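Local coordinates for uncharacterized protein MG027 (Mycoplasma genitalium, PDB 1Q8C) that is of unknown function but adopts an all-helical fold resembling that of NusB proteins, which act in transcription antitermination, at residues I19-F24 with L59-F64; T103-C108 with S125-I130; L107-E112 with L146-L151. One frame throughout, in Å; residues are numbered along the deposited sequence.

Contact 1: I19-F24 with L59-F64; sequences IAVVEF and LIVKAF
Val21 and Phe24, one helical turn apart on helix 14-28, meet Ile60 and Val61 of helix 55-81 in a wholly apolar contact. The aliphatic part centres on Val21. Its CG1 lies 3.8 Å from Ile60 CG2 and 3.9 Å from Val61 CG2, so a single methyl is shared by two consecutive residues of the other helix. With CG1 trans to the backbone N (chi1 -179°), Val21 sends this branch across the interface, and the two valines pass in opposite directions.

The aromatic part belongs to Phe24, whose ring atoms CE2 and CD2 are met by the two methyls of Val61. CE2 comes within 3.7 Å of Val61 CG1, while CD2 is 4.1 Å from Val61 CG2. The methyl CG1 approaches the ring obliquely, and the two side chains stand roughly perpendicular. Phe43 and Tyr46 meet the same phenyl ring, which joins this helix pair to helix 36-45 and the loop after it.

No hydrogen bond bridges the segments. Their axes, 33° apart in direction, come no closer than 10.8 Å, and the Val21 and Val61 CA atoms are separated by 7.1 Å. Such spacing means that branched and aromatic side chains, rather than close backbone contact, join the two helices, and dispersion and the exclusion of water should account for most of their attraction.

Contact 2: T103-C108 with S125-I130; sequences TAVVLC and SEALLI
Val105 of helix 100-116 faces Ala127 and Ile130 of helix 120-133, and its forked side chain supplies both contacts from the first segment. Just before it in sequence, Ala104 turns to another neighbour, packing on Ile25 and Phe26 of helix 14-28. At Val105 the two methyls divide the work. CG1, trans to the backbone N at chi1 169°, reaches to 3.9 Å from Ala127 CB and also lies 4.0 Å from the carbonyl oxygen Ala127 O. CG2 meets the branch methyl of Ile130, with 4.1 Å between Val105 CG2 and Ile130 CG2. These two side chains slide past one another in opposite senses. In Ile130 the methyl that meets Val105 is the branch trans to the backbone N, while CG1 lies beside N.

The contact joins consecutive helices in the all-helical, NusB-like fold, and is buried. The small side chain at Ala127 accompanies a fairly close backbone approach: the Val105 and Ala127 CA atoms are 6.5 Å apart.

Further along, Val106 points its CB away from the partner helix and packs on Ile75 of helix 55-81. Leu107 also meets that helix, at Phe71 and Ile75. Cys108 then turns to Val22 of helix 14-28, a helix that Ile130 likewise reaches, through Arg18.

Contact 3: L107-E112 with L146-L151; sequences LCALSE and LLDKLL
Leu110 extends the end of its side chain over the C-terminal tail, where CD2 is shared between Leu147 and Asp148. The methyl lies 4.1 Å from Leu147 CB, and the carbonyl oxygen Leu147 O is equally far from Leu110 CD2. At Leu110, CG sits beside the backbone N and trans to the carbonyl carbon (chi1 -64°). CD1 continues the chain extended (chi2 176°), and the other methyl, CD2, is the one that reaches the tail, although the CB itself is not aimed there. Leu147, by contrast, directs its CB toward the helix.

Asp148 approaches at a slant to Leu110. Its carboxylate oxygen OD2 stands 4.1 Å from Leu110 CD2. Asp148 OD2 is also 3.9 Å from the backbone oxygen Ala109 O, and no hydrogen bond links the two segments. Beside it, the methyl of Ala109 faces the tail, with CB 4.5 Å from Asp148 OD1. Lys120 of helix 120-133 and Thr143 also touch the Asp148 side chain.

In the NusB-like helical fold, this contact places the irregular C-terminal segment against helix 100-116, well beyond helix 120-133 in the chain. The CA atoms of Leu110 and Asp148 are 6.8 Å apart.

Within helix 100-116, Ser111 turns its hydroxyl back on the preceding turn. OG donates to Leu107 O, tilted 29° from the carbonyl plane, while Ser111 N reaches the same oxygen, Leu107 O, at 2.9 Å from the opposite face of that plane. The next residue, Glu112, ties this helix to helix 14-28 through a salt bridge to Arg18.

Helix 100-116 connects the three contacts: contacts 2 and 3 share Leu107 and Cys108 on it, and contact 1 packs against it from both of its segments. From 19-24, Val22 CG1 meets Val105 CG2 at 3.9 Å, and Val21 CG1 touches Cys108 SG. From 59-64, the backbone oxygen Ile60 O approaches Ser111 CB to 3.5 Å. The centres of contact 1 and contact 2 are about 11 Å apart. Those of contact 1 and contact 3 are separated by about 13 Å, and those of contact 2 and contact 3 by about 10 Å. The Val61 side chain is about 4 Å from a bound sodium ion, whereas the side chains of Ile130 and Leu110 are about 13 Å and 11 Å from one.

Contact 1: I19-F24 with L59-F64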
# COMPACT_ATOMS: atom_id res chain seq x y z
N ILE A 19 -2.01 -5.52 -6.99
CA ILE A 19 -2.63 -6.53 -6.11
C ILE A 19 -1.57 -7.49 -5.54
O ILE A 19 -1.59 -7.81 -4.35
CB ILE A 19 -3.78 -7.28 -6.85
CG1 ILE A 19 -4.98 -6.34 -7.06
CG2 ILE A 19 -4.22 -8.50 -6.08
CD1 ILE A 19 -6.09 -6.85 -8.02
N ALA A 20 -0.61 -7.90 -6.37
CA ALA A 20 0.48 -8.76 -5.92
C ALA A 20 1.32 -8.13 -4.80
O ALA A 20 1.76 -8.83 -3.89
CB ALA A 20 1.37 -9.17 -7.12
N VAL A 21 1.55 -6.83 -4.84
CA VAL A 21 2.31 -6.15 -3.79
C VAL A 21 1.46 -6.08 -2.52
O VAL A 21 1.92 -6.39 -1.41
CB VAL A 21 2.74 -4.78 -4.28
CG1 VAL A 21 3.54 -4.06 -3.23
CG2 VAL A 21 3.59 -4.94 -5.57
N VAL A 22 0.20 -5.70 -2.68
CA VAL A 22 -0.73 -5.62 -1.55
C VAL A 22 -0.81 -6.94 -0.78
O VAL A 22 -0.73 -6.97 0.46
CB VAL A 22 -2.13 -5.23 -2.04
CG1 VAL A 22 -3.17 -5.45 -0.94
CG2 VAL A 22 -2.15 -3.76 -2.48
N GLU A 23 -0.98 -8.04 -1.49
CA GLU A 23 -1.11 -9.34 -0.86
C GLU A 23 0.19 -9.68 -0.12
O GLU A 23 0.15 -10.21 0.98
CB GLU A 23 -1.45 -10.44 -1.87
CG GLU A 23 -2.74 -11.20 -1.59
CD GLU A 23 -3.10 -11.33 -0.11
OE1 GLU A 23 -2.86 -12.43 0.47
OE2 GLU A 23 -3.65 -10.34 0.48
N PHE A 24 1.31 -9.33 -0.73
CA PHE A 24 2.62 -9.54 -0.11
C PHE A 24 2.77 -8.78 1.22
O PHE A 24 3.09 -9.35 2.26
CB PHE A 24 3.71 -9.11 -1.10
CG PHE A 24 5.08 -9.19 -0.55
CD1 PHE A 24 5.68 -10.40 -0.28
CD2 PHE A 24 5.80 -8.02 -0.31
CE1 PHE A 24 6.98 -10.46 0.24
CE2 PHE A 24 7.08 -8.06 0.18
CZ PHE A 24 7.67 -9.28 0.47
N LEU A 59 10.53 -2.30 -7.03
CA LEU A 59 10.91 -0.95 -6.59
C LEU A 59 9.90 -0.45 -5.54
O LEU A 59 10.28 0.26 -4.62
CB LEU A 59 11.00 0.03 -7.76
CG LEU A 59 12.22 0.91 -8.11
CD1 LEU A 59 11.79 2.39 -8.18
CD2 LEU A 59 13.49 0.72 -7.23
N ILE A 60 8.63 -0.82 -5.68
CA ILE A 60 7.60 -0.48 -4.69
C ILE A 60 7.92 -1.16 -3.35
O ILE A 60 7.85 -0.55 -2.29
CB ILE A 60 6.16 -0.91 -5.18
CG1 ILE A 60 5.77 -0.08 -6.40
CG2 ILE A 60 5.09 -0.73 -4.07
CD1 ILE A 60 4.50 -0.55 -7.15
N VAL A 61 8.27 -2.44 -3.41
CA VAL A 61 8.55 -3.23 -2.22
C VAL A 61 9.83 -2.76 -1.52
O VAL A 61 9.97 -2.87 -0.31
CB VAL A 61 8.67 -4.72 -2.59
CG1 VAL A 61 9.32 -5.55 -1.45
CG2 VAL A 61 7.28 -5.23 -2.97
N LYS A 62 10.74 -2.22 -2.30
CA LYS A 62 11.97 -1.66 -1.79
C LYS A 62 11.66 -0.36 -1.01
O LYS A 62 12.19 -0.17 0.08
CB LYS A 62 12.96 -1.43 -2.95
CG LYS A 62 14.22 -0.59 -2.61
CD LYS A 62 15.42 -0.88 -3.55
CE LYS A 62 16.77 -0.56 -2.88
NZ LYS A 62 17.19 0.87 -2.94
N ALA A 63 10.83 0.51 -1.56
CA ALA A 63 10.42 1.73 -0.89
C ALA A 63 9.67 1.39 0.41
O ALA A 63 9.90 2.02 1.45
CB ALA A 63 9.58 2.57 -1.81
N PHE A 64 8.78 0.40 0.32
CA PHE A 64 8.02 -0.12 1.48
C PHE A 64 8.96 -0.62 2.60
O PHE A 64 8.76 -0.31 3.77
CB PHE A 64 7.12 -1.28 1.02
CG PHE A 64 6.63 -2.14 2.14
CD1 PHE A 64 5.56 -1.73 2.93
CD2 PHE A 64 7.23 -3.33 2.43
CE1 PHE A 64 5.13 -2.52 3.97
CE2 PHE A 64 6.80 -4.12 3.47
CZ PHE A 64 5.76 -3.72 4.23

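Contact 2: T103-C108 with S125-I130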
# COMPACT_ATOMS: atom_id res chain seq x y z
N THR A 103 -4.95 -1.51 5.57
CA THR A 103 -3.63 -0.95 5.85
C THR A 103 -2.64 -1.34 4.73
O THR A 103 -1.90 -0.51 4.26
CB THR A 103 -3.08 -1.42 7.24
OG1 THR A 103 -3.94 -0.98 8.30
CG2 THR A 103 -1.76 -0.74 7.57
N ALA A 104 -2.66 -2.60 4.30
CA ALA A 104 -1.72 -3.08 3.28
C ALA A 104 -1.94 -2.35 1.96
O ALA A 104 -0.99 -2.05 1.24
CB ALA A 104 -1.87 -4.60 3.09
N VAL A 105 -3.21 -2.07 1.66
CA VAL A 105 -3.58 -1.27 0.50
C VAL A 105 -3.04 0.16 0.62
O VAL A 105 -2.51 0.71 -0.34
CB VAL A 105 -5.10 -1.20 0.31
CG1 VAL A 105 -5.45 -0.14 -0.76
CG2 VAL A 105 -5.67 -2.57 -0.06
N VAL A 106 -3.18 0.78 1.79
CA VAL A 106 -2.69 2.14 1.99
C VAL A 106 -1.14 2.18 1.95
O VAL A 106 -0.56 3.07 1.36
CB VAL A 106 -3.18 2.77 3.32
CG1 VAL A 106 -2.47 4.10 3.56
CG2 VAL A 106 -4.70 3.00 3.29
N LEU A 107 -0.47 1.23 2.58
CA LEU A 107 1.00 1.21 2.53
C LEU A 107 1.53 1.00 1.12
O LEU A 107 2.63 1.45 0.80
CB LEU A 107 1.55 0.12 3.44
CG LEU A 107 1.38 0.46 4.92
CD1 LEU A 107 1.51 -0.79 5.76
CD2 LEU A 107 2.40 1.51 5.31
N CYS A 108 0.77 0.32 0.27
CA CYS A 108 1.22 0.08 -1.10
C CYS A 108 1.21 1.40 -1.87
O CYS A 108 2.14 1.69 -2.61
CB CYS A 108 0.38 -1.00 -1.80
SG CYS A 108 0.81 -1.35 -3.55
N SER A 125 -7.91 5.92 -7.19
CA SER A 125 -8.89 5.11 -7.92
C SER A 125 -8.45 3.67 -7.88
O SER A 125 -9.21 2.78 -7.51
CB SER A 125 -9.03 5.58 -9.36
OG SER A 125 -7.84 5.35 -10.06
N GLU A 126 -7.17 3.45 -8.18
CA GLU A 126 -6.61 2.11 -8.15
C GLU A 126 -6.79 1.45 -6.79
O GLU A 126 -7.07 0.27 -6.70
CB GLU A 126 -5.13 2.14 -8.49
CG GLU A 126 -4.77 1.14 -9.56
CD GLU A 126 -5.10 1.66 -10.91
OE1 GLU A 126 -4.76 2.83 -11.14
OE2 GLU A 126 -5.71 0.93 -11.71
N ALA A 127 -6.62 2.20 -5.72
CA ALA A 127 -6.71 1.64 -4.38
C ALA A 127 -8.13 1.16 -4.10
O ALA A 127 -8.33 0.13 -3.46
CB ALA A 127 -6.31 2.69 -3.34
N LEU A 128 -9.09 1.95 -4.56
CA LEU A 128 -10.50 1.67 -4.33
C LEU A 128 -10.91 0.49 -5.18
O LEU A 128 -11.78 -0.30 -4.80
CB LEU A 128 -11.35 2.90 -4.67
CG LEU A 128 -11.11 4.13 -3.79
CD1 LEU A 128 -12.15 5.23 -4.06
CD2 LEU A 128 -11.12 3.75 -2.31
N LEU A 129 -10.26 0.36 -6.33
CA LEU A 129 -10.46 -0.76 -7.23
C LEU A 129 -9.96 -2.06 -6.59
O LEU A 129 -10.56 -3.12 -6.78
CB LEU A 129 -9.73 -0.50 -8.55
CG LEU A 129 -10.37 -1.06 -9.81
CD1 LEU A 129 -11.86 -0.70 -9.91
CD2 LEU A 129 -9.60 -0.55 -11.03
N ILE A 130 -8.86 -1.98 -5.83
CA ILE A 130 -8.32 -3.13 -5.11
C ILE A 130 -9.19 -3.50 -3.90
O ILE A 130 -9.38 -4.67 -3.57
CB ILE A 130 -6.87 -2.85 -4.69
CG1 ILE A 130 -6.01 -2.61 -5.96
CG2 ILE A 130 -6.34 -3.98 -3.82
CD1 ILE A 130 -4.49 -2.59 -5.71

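Contact 3: L107-E112 with L146-L151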
# COMPACT_ATOMS: atom_id res chain seq x y z
N LEU A 107 -0.47 1.23 2.58
CA LEU A 107 1.00 1.21 2.53
C LEU A 107 1.53 1.00 1.12
O LEU A 107 2.63 1.45 0.80
CB LEU A 107 1.55 0.12 3.44
CG LEU A 107 1.38 0.46 4.92
CD1 LEU A 107 1.51 -0.79 5.76
CD2 LEU A 107 2.40 1.51 5.31
N CYS A 108 0.77 0.32 0.27
CA CYS A 108 1.22 0.08 -1.10
C CYS A 108 1.21 1.40 -1.87
O CYS A 108 2.14 1.69 -2.61
CB CYS A 108 0.38 -1.00 -1.80
SG CYS A 108 0.81 -1.35 -3.55
N ALA A 109 0.16 2.19 -1.67
CA ALA A 109 -0.01 3.49 -2.30
C ALA A 109 1.09 4.49 -1.92
O ALA A 109 1.59 5.25 -2.76
CB ALA A 109 -1.39 4.07 -1.93
N LEU A 110 1.41 4.50 -0.63
CA LEU A 110 2.52 5.29 -0.09
C LEU A 110 3.84 4.83 -0.69
O LEU A 110 4.69 5.64 -1.04
CB LEU A 110 2.61 5.12 1.43
CG LEU A 110 1.44 5.64 2.26
CD1 LEU A 110 1.59 5.34 3.74
CD2 LEU A 110 1.35 7.11 2.07
N SER A 111 4.01 3.51 -0.77
CA SER A 111 5.25 2.92 -1.27
C SER A 111 5.41 3.25 -2.73
O SER A 111 6.52 3.51 -3.18
CB SER A 111 5.24 1.40 -1.08
OG SER A 111 5.07 1.06 0.28
N GLU A 112 4.29 3.28 -3.46
CA GLU A 112 4.32 3.48 -4.89
C GLU A 112 4.54 4.93 -5.24
O GLU A 112 5.23 5.25 -6.19
CB GLU A 112 3.02 2.97 -5.57
CG GLU A 112 3.02 3.31 -7.06
CD GLU A 112 1.83 2.79 -7.85
OE1 GLU A 112 1.75 3.19 -9.04
OE2 GLU A 112 1.01 2.00 -7.33
N LEU A 146 -5.42 13.02 2.21
CA LEU A 146 -4.47 13.65 3.12
C LEU A 146 -3.04 13.05 3.11
O LEU A 146 -2.08 13.80 3.26
CB LEU A 146 -5.02 13.65 4.56
CG LEU A 146 -6.15 14.68 4.78
CD1 LEU A 146 -7.26 14.09 5.64
CD2 LEU A 146 -5.63 16.00 5.39
N LEU A 147 -2.89 11.74 2.91
CA LEU A 147 -1.56 11.11 2.97
C LEU A 147 -0.72 11.19 1.70
O LEU A 147 0.50 11.15 1.79
CB LEU A 147 -1.62 9.65 3.46
CG LEU A 147 -1.80 9.47 4.99
CD1 LEU A 147 -1.98 8.03 5.39
CD2 LEU A 147 -0.63 10.06 5.76
N ASP A 148 -1.35 11.27 0.53
CA ASP A 148 -0.62 11.34 -0.75
C ASP A 148 -0.50 12.79 -1.16
O ASP A 148 -1.32 13.62 -0.76
CB ASP A 148 -1.37 10.59 -1.87
CG ASP A 148 -1.32 9.07 -1.74
OD1 ASP A 148 -2.36 8.42 -2.04
OD2 ASP A 148 -0.28 8.43 -1.43
N LYS A 149 0.51 13.09 -1.97
CA LYS A 149 0.71 14.40 -2.59
C LYS A 149 0.08 14.43 -4.01
O LYS A 149 0.29 13.49 -4.80
CB LYS A 149 2.22 14.74 -2.70
CG LYS A 149 3.00 13.75 -3.59
CD LYS A 149 4.52 13.99 -3.74
CE LYS A 149 5.23 12.71 -4.31
NZ LYS A 149 4.97 12.45 -5.75
N LEU A 150 -0.69 15.47 -4.31
CA LEU A 150 -1.13 15.73 -5.68
C LEU A 150 -0.01 16.59 -6.24
O LEU A 150 0.40 17.55 -5.58
CB LEU A 150 -2.48 16.48 -5.72
CG LEU A 150 -3.28 16.71 -7.04
CD1 LEU A 150 -3.08 15.66 -8.11
CD2 LEU A 150 -4.78 16.85 -6.73
N LEU A 151 0.47 16.26 -7.44
CA LEU A 151 1.70 16.85 -7.99
C LEU A 151 1.52 18.32 -8.34
O LEU A 151 1.33 18.72 -9.50
CB LEU A 151 2.19 16.05 -9.22
CG LEU A 151 2.03 14.52 -9.27
CD1 LEU A 151 2.33 13.97 -10.68
CD2 LEU A 151 2.87 13.80 -8.25
OXT LEU A 151 1.56 19.21 -7.47